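Local coordinates for protein retinol dehydratase (PDB 1FMJ) that binds retinol and adenosine-3'-5'-diphosphate and probably dehydrates retinol to anhydroretinol by way of sulfonation, as a member of the sulfotransferase 1 family, at residues E81-I86 with D264-K269. Residues are numbered along the deposited sequence; the frame is centred on the assembly and turned at random.
Sequences ELVWLI and DFLGKK
Ile-86 reaches Leu-266 and Lys-268 with its short branch: CG2 stands anti to the backbone N while CG1 lies beside it (chi1 -63°), which turns the methyl toward the chain leaving helix 255-265. There CG2 lies 3.7 Å from Lys-268 CB and 4.0 Å from Leu-266 CD1. A beta-branched residue suits this place, because CG1 points another way than CG2, and the side chain also touches Ile-262 and Leu-278. Leu-266 puts CD1 against Ile-86 and, more loosely, Val-83, whose CG1 is 4.3 Å away; Val-83 and Ile-86, three residues and about one turn apart on helix 76-87, offer methyls to the same partner. Lys-268 contributes an apolar stem and a charged end. Its CB and CG pass obliquely over the isoleucine methyl, and then bends at chi2 and chi4 (-69° and -57°) carry the ammonium back to its own chain. NZ donates to Leu-266 O at 2.8 Å, nearly in line with the carbonyl, and also forms a salt bridge with Glu-87, which follows Ile-86 on the facing helix. A methionine in its place would still offer a chain to Ile-86 but would probably leave Leu-266 O without this donor and Glu-87 without its positive mate. Between Leu-266 and Lys-268, Gly-267, with positive phi, is the first residue to leave helical angles, and its N bonds to Asp-264 O; glycine bears such a phi with less strain than other residues. The packing thus joins a Schellman C-terminal turn to helix 76-87, which follows strand 66-70, the central strand of the parallel sheet in the P-loop-type alpha/beta core of the sulfotransferase fold.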
loop_
_atom_site.group_PDB
_atom_site.type_symbol
_atom_site.label_atom_id
_atom_site.label_comp_id
_atom_site.label_asym_id
_atom_site.label_seq_id
_atom_site.Cartn_x
_atom_site.Cartn_y
_atom_site.Cartn_z
ATOM N N GLU A 81 7.158 -9.854 -3.787
ATOM C CA GLU A 81 7.761 -11.179 -3.767
ATOM C C GLU A 81 8.277 -11.561 -5.139
ATOM O O GLU A 81 9.411 -12.032 -5.271
ATOM C CB GLU A 81 6.752 -12.217 -3.279
ATOM C CG GLU A 81 7.337 -13.618 -3.100
ATOM C CD GLU A 81 8.272 -13.743 -1.903
ATOM O OE1 GLU A 81 8.730 -14.873 -1.634
ATOM O OE2 GLU A 81 8.547 -12.728 -1.228
ATOM N N LEU A 82 7.444 -11.360 -6.160
ATOM C CA LEU A 82 7.836 -11.676 -7.527
ATOM C C LEU A 82 9.095 -10.899 -7.894
ATOM O O LEU A 82 10.086 -11.474 -8.348
ATOM C CB LEU A 82 6.719 -11.306 -8.507
ATOM C CG LEU A 82 5.433 -12.122 -8.440
ATOM C CD1 LEU A 82 4.398 -11.534 -9.408
ATOM C CD2 LEU A 82 5.735 -13.567 -8.782
ATOM N N VAL A 83 9.038 -9.584 -7.689
ATOM C CA VAL A 83 10.149 -8.694 -7.997
ATOM C C VAL A 83 11.435 -9.048 -7.250
ATOM O O VAL A 83 12.525 -8.944 -7.805
ATOM C CB VAL A 83 9.776 -7.218 -7.674
ATOM C CG1 VAL A 83 11.009 -6.326 -7.746
ATOM C CG2 VAL A 83 8.718 -6.719 -8.648
ATOM N N TRP A 84 11.323 -9.466 -5.995
ATOM C CA TRP A 84 12.520 -9.790 -5.238
ATOM C C TRP A 84 13.152 -11.070 -5.739
ATOM O O TRP A 84 14.360 -11.138 -5.922
ATOM C CB TRP A 84 12.217 -9.936 -3.745
ATOM C CG TRP A 84 13.433 -9.746 -2.876
ATOM C CD1 TRP A 84 13.917 -8.563 -2.386
ATOM C CD2 TRP A 84 14.332 -10.765 -2.421
ATOM N NE1 TRP A 84 15.059 -8.784 -1.654
ATOM C CE2 TRP A 84 15.336 -10.125 -1.656
ATOM C CE3 TRP A 84 14.388 -12.156 -2.583
ATOM C CZ2 TRP A 84 16.385 -10.830 -1.049
ATOM C CZ3 TRP A 84 15.435 -12.858 -1.979
ATOM C CH2 TRP A 84 16.416 -12.191 -1.222
ATOM N N LEU A 85 12.336 -12.090 -5.955
ATOM C CA LEU A 85 12.856 -13.367 -6.427
ATOM C C LEU A 85 13.492 -13.239 -7.802
ATOM O O LEU A 85 14.552 -13.813 -8.055
ATOM C CB LEU A 85 11.738 -14.416 -6.458
ATOM C CG LEU A 85 11.353 -14.931 -5.069
ATOM C CD1 LEU A 85 10.067 -15.751 -5.118
ATOM C CD2 LEU A 85 12.514 -15.760 -4.521
ATOM N N ILE A 86 12.847 -12.475 -8.681
ATOM C CA ILE A 86 13.346 -12.278 -10.035
ATOM C C ILE A 86 14.667 -11.509 -10.064
ATOM O O ILE A 86 15.545 -11.812 -10.867
ATOM C CB ILE A 86 12.300 -11.548 -10.900
ATOM C CG1 ILE A 86 11.044 -12.421 -11.010
ATOM C CG2 ILE A 86 12.881 -11.242 -12.283
ATOM C CD1 ILE A 86 9.926 -11.828 -11.849
ATOM N N ASP A 264 10.741 -9.314 -18.176
ATOM C CA ASP A 264 11.240 -8.506 -19.285
ATOM C C ASP A 264 11.533 -7.091 -18.815
ATOM O O ASP A 264 12.594 -6.538 -19.100
ATOM C CB ASP A 264 10.220 -8.450 -20.425
ATOM C CG ASP A 264 9.885 -9.812 -20.976
ATOM O OD1 ASP A 264 10.807 -10.643 -21.106
ATOM O OD2 ASP A 264 8.700 -10.047 -21.292
ATOM N N PHE A 265 10.578 -6.509 -18.096
ATOM C CA PHE A 265 10.719 -5.156 -17.570
ATOM C C PHE A 265 11.992 -5.036 -16.724
ATOM O O PHE A 265 12.673 -4.014 -16.766
ATOM C CB PHE A 265 9.482 -4.799 -16.728
ATOM C CG PHE A 265 9.553 -3.446 -16.075
ATOM C CD1 PHE A 265 9.535 -2.281 -16.837
ATOM C CD2 PHE A 265 9.636 -3.338 -14.692
ATOM C CE1 PHE A 265 9.597 -1.030 -16.230
ATOM C CE2 PHE A 265 9.699 -2.092 -14.077
ATOM C CZ PHE A 265 9.679 -0.934 -14.848
ATOM N N LEU A 266 12.317 -6.086 -15.974
ATOM C CA LEU A 266 13.504 -6.073 -15.126
ATOM C C LEU A 266 14.765 -6.537 -15.844
ATOM O O LEU A 266 15.832 -6.649 -15.231
ATOM C CB LEU A 266 13.278 -6.939 -13.882
ATOM C CG LEU A 266 12.233 -6.396 -12.904
ATOM C CD1 LEU A 266 12.071 -7.343 -11.736
ATOM C CD2 LEU A 266 12.658 -5.018 -12.422
ATOM N N GLY A 267 14.639 -6.799 -17.142
ATOM C CA GLY A 267 15.778 -7.250 -17.918
ATOM C C GLY A 267 16.272 -8.614 -17.473
ATOM O O GLY A 267 17.471 -8.894 -17.523
ATOM N N LYS A 268 15.350 -9.466 -17.038
ATOM C CA LYS A 268 15.700 -10.805 -16.576
ATOM C C LYS A 268 14.959 -11.875 -17.379
ATOM O O LYS A 268 13.756 -11.759 -17.613
ATOM C CB LYS A 268 15.347 -10.951 -15.092
ATOM C CG LYS A 268 15.971 -9.896 -14.180
ATOM C CD LYS A 268 17.481 -10.067 -14.061
ATOM C CE LYS A 268 18.076 -9.063 -13.087
ATOM N NZ LYS A 268 17.755 -7.655 -13.474
ATOM N N LYS A 269 15.672 -12.912 -17.804
ATOM C CA LYS A 269 15.042 -13.983 -18.563
ATOM C C LYS A 269 14.756 -15.188 -17.678
ATOM O O LYS A 269 15.577 -15.580 -16.847
ATOM C CB LYS A 269 15.913 -14.393 -19.757
ATOM C CG LYS A 269 15.833 -13.426 -20.939
ATOM C CD LYS A 269 14.409 -13.342 -21.496
ATOM C CE LYS A 269 14.288 -12.277 -22.590
ATOM N NZ LYS A 269 12.913 -12.216 -23.172
#